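Local structure of NADH kinase POS5, mitochondrial (Saccharomyces cerevisiae, 3AFO) at residues Glu182-Lys187 with Tyr318-Val323. The protein phosphorylates both NADH and NAD(+) at the expense of ATP, with a twofold preference for NADH, and is a key source of the cellular reductant NADPH. Residues are numbered along the deposited sequence; the frame is centred on the assembly and turned at random. Where two conformers were deposited one is given.
Sequences ECHLKK and YVINEV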
loop_
_atom_site.group_PDB
_atom_site.type_symbol
_atom_site.label_atom_id
_atom_site.label_comp_id
_atom_site.label_asym_id
_atom_site.label_seq_id
_atom_site.Cartn_x
_atom_site.Cartn_y
_atom_site.Cartn_z
ATOM N N GLU A 182 -3.695 27.065 5.774
ATOM C CA GLU A 182 -4.708 28.006 5.320
ATOM C C GLU A 182 -5.275 27.515 4.009
ATOM O O GLU A 182 -4.523 27.173 3.094
ATOM C CB GLU A 182 -4.103 29.391 5.109
ATOM C CG GLU A 182 -3.772 30.133 6.370
ATOM C CD GLU A 182 -3.350 31.573 6.087
ATOM O OE1 GLU A 182 -3.489 32.041 4.933
ATOM O OE2 GLU A 182 -2.868 32.230 7.022
ATOM N N CYS A 183 -6.597 27.451 3.932
ATOM C CA CYS A 183 -7.288 27.165 2.683
ATOM C C CYS A 183 -7.916 28.459 2.159
ATOM O O CYS A 183 -8.701 29.101 2.862
ATOM C CB CYS A 183 -8.367 26.102 2.899
ATOM S SG CYS A 183 -9.368 25.738 1.454
ATOM N N HIS A 184 -7.554 28.838 0.938
ATOM C CA HIS A 184 -8.149 29.995 0.264
ATOM C C HIS A 184 -9.050 29.487 -0.854
ATOM O O HIS A 184 -8.563 28.927 -1.840
ATOM C CB HIS A 184 -7.053 30.892 -0.320
ATOM C CG HIS A 184 -6.203 31.566 0.712
ATOM N ND1 HIS A 184 -5.479 30.870 1.658
ATOM C CD2 HIS A 184 -5.951 32.875 0.938
ATOM C CE1 HIS A 184 -4.830 31.723 2.429
ATOM N NE2 HIS A 184 -5.094 32.945 2.008
ATOM N N LEU A 185 -10.360 29.642 -0.693
ATOM C CA LEU A 185 -11.298 29.244 -1.741
ATOM C C LEU A 185 -11.606 30.408 -2.677
ATOM O O LEU A 185 -12.067 31.462 -2.235
ATOM C CB LEU A 185 -12.584 28.665 -1.145
ATOM C CG LEU A 185 -13.749 28.383 -2.108
ATOM C CD1 LEU A 185 -13.426 27.254 -3.083
ATOM C CD2 LEU A 185 -15.026 28.055 -1.349
ATOM N N LYS A 186 -11.333 30.204 -3.964
ATOM C CA LYS A 186 -11.633 31.178 -5.007
ATOM C C LYS A 186 -12.675 30.589 -5.943
ATOM O O LYS A 186 -12.359 29.720 -6.763
ATOM C CB LYS A 186 -10.370 31.516 -5.796
ATOM C CG LYS A 186 -10.572 32.505 -6.944
ATOM C CD LYS A 186 -9.401 32.426 -7.918
ATOM C CE LYS A 186 -9.541 33.399 -9.077
ATOM N NZ LYS A 186 -8.983 32.808 -10.337
ATOM N N LYS A 187 -13.914 31.058 -5.818
ATOM C CA LYS A 187 -15.017 30.553 -6.649
ATOM C C LYS A 187 -14.817 30.913 -8.129
ATOM O O LYS A 187 -14.181 31.913 -8.450
ATOM C CB LYS A 187 -16.377 31.077 -6.142
ATOM C CG LYS A 187 -16.777 30.683 -4.701
ATOM C CD LYS A 187 -17.128 29.202 -4.546
ATOM C CE LYS A 187 -18.429 28.834 -5.233
ATOM N NZ LYS A 187 -18.731 27.386 -5.049
ATOM N N TYR A 318 -6.540 27.317 -2.817
ATOM C CA TYR A 318 -5.118 27.562 -2.612
ATOM C C TYR A 318 -4.793 27.152 -1.188
ATOM O O TYR A 318 -5.502 27.532 -0.250
ATOM C CB TYR A 318 -4.776 29.042 -2.792
ATOM C CG TYR A 318 -4.972 29.566 -4.188
ATOM C CD1 TYR A 318 -3.879 29.840 -5.013
ATOM C CD2 TYR A 318 -6.257 29.795 -4.691
ATOM C CE1 TYR A 318 -4.067 30.332 -6.313
ATOM C CE2 TYR A 318 -6.453 30.291 -5.978
ATOM C CZ TYR A 318 -5.359 30.557 -6.780
ATOM O OH TYR A 318 -5.575 31.024 -8.052
ATOM N N VAL A 319 -3.744 26.356 -1.019
ATOM C CA VAL A 319 -3.395 25.856 0.301
ATOM C C VAL A 319 -1.944 26.162 0.605
ATOM O O VAL A 319 -1.046 25.832 -0.181
ATOM C CB VAL A 319 -3.689 24.337 0.449
ATOM C CG1 VAL A 319 -3.206 23.831 1.798
ATOM C CG2 VAL A 319 -5.187 24.057 0.302
ATOM N N ILE A 320 -1.727 26.812 1.742
ATOM C CA ILE A 320 -0.398 27.178 2.196
ATOM C C ILE A 320 -0.334 26.960 3.703
ATOM O O ILE A 320 -1.363 26.881 4.378
ATOM C CB ILE A 320 -0.044 28.691 1.895
ATOM C CG1 ILE A 320 -1.110 29.653 2.462
ATOM C CG2 ILE A 320 0.190 28.941 0.400
ATOM C CD1 ILE A 320 -0.641 31.141 2.572
ATOM N N ASN A 321 0.884 26.874 4.227
ATOM C CA ASN A 321 1.111 26.921 5.658
ATOM C C ASN A 321 0.881 28.347 6.148
ATOM O O ASN A 321 1.087 29.304 5.393
ATOM C CB ASN A 321 2.552 26.504 5.961
ATOM C CG ASN A 321 2.739 26.060 7.392
ATOM O OD1 ASN A 321 3.670 26.492 8.072
ATOM N ND2 ASN A 321 1.851 25.196 7.861
ATOM N N GLU A 322 0.438 28.485 7.397
ATOM C CA GLU A 322 0.258 29.794 8.037
ATOM C C GLU A 322 1.497 30.703 7.895
ATOM O O GLU A 322 1.386 31.897 7.569
ATOM C CB GLU A 322 -0.081 29.586 9.509
ATOM C CG GLU A 322 -0.643 30.803 10.192
ATOM C CD GLU A 322 -0.716 30.640 11.693
ATOM O OE1 GLU A 322 -0.549 29.494 12.182
ATOM O OE2 GLU A 322 -0.946 31.663 12.380
ATOM N N VAL A 323 2.674 30.131 8.124
ATOM C CA VAL A 323 3.931 30.880 7.971
ATOM C C VAL A 323 4.958 30.146 7.106
ATOM O O VAL A 323 4.988 28.912 7.075
ATOM C CB VAL A 323 4.578 31.224 9.341
ATOM C CG1 VAL A 323 3.811 32.361 10.041
ATOM C CG2 VAL A 323 4.667 29.981 10.231
#
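E182, H184 and Y318 all turn CG anti to their own carbonyl carbon, while I320 takes the crowded position with CG1 between backbone N and carbonyl carbon (chi1 54°), and this sends its CD1 back toward the other strand. There I320 CD1 lies 3.8 Å from E182 OE1, the two side chains running alongside each other in the same direction. Two pairs along, on the same face, the CB atoms of H184 and Y318 meet at 3.8 Å. The tyrosine ring then leads off beside K186, whose CG is anti to its backbone N (chi1 179°); K186 CB lies at the ring edge by CE2, and K186 CD comes within 4.1 Å of Y318 OH. H184 ND1 is buried here without a hydrogen-bonding partner.

Beneath these side chains the strands are antiparallel. Two hydrogen-bonded pairs flank the non-hydrogen-bonded pair C183–V319: H184 N reaches Y318 O at 2.7 Å, almost straight, and Y318 N returns to H184 O at 2.8 Å; E182 N to I320 O, also 2.7 Å, arrives nearly along the C=O axis. C183 and V319 point to the opposite face, where both touch I202 of strand 201-205 in another antiparallel sheet, sheet packing on sheet as in the beta sandwich of this kinase. Past the strand end, E322 OE2 forms a salt bridge with R180. Strand 194-198 flanks 182-186 on its other edge, and strand 282-286 borders 318-321.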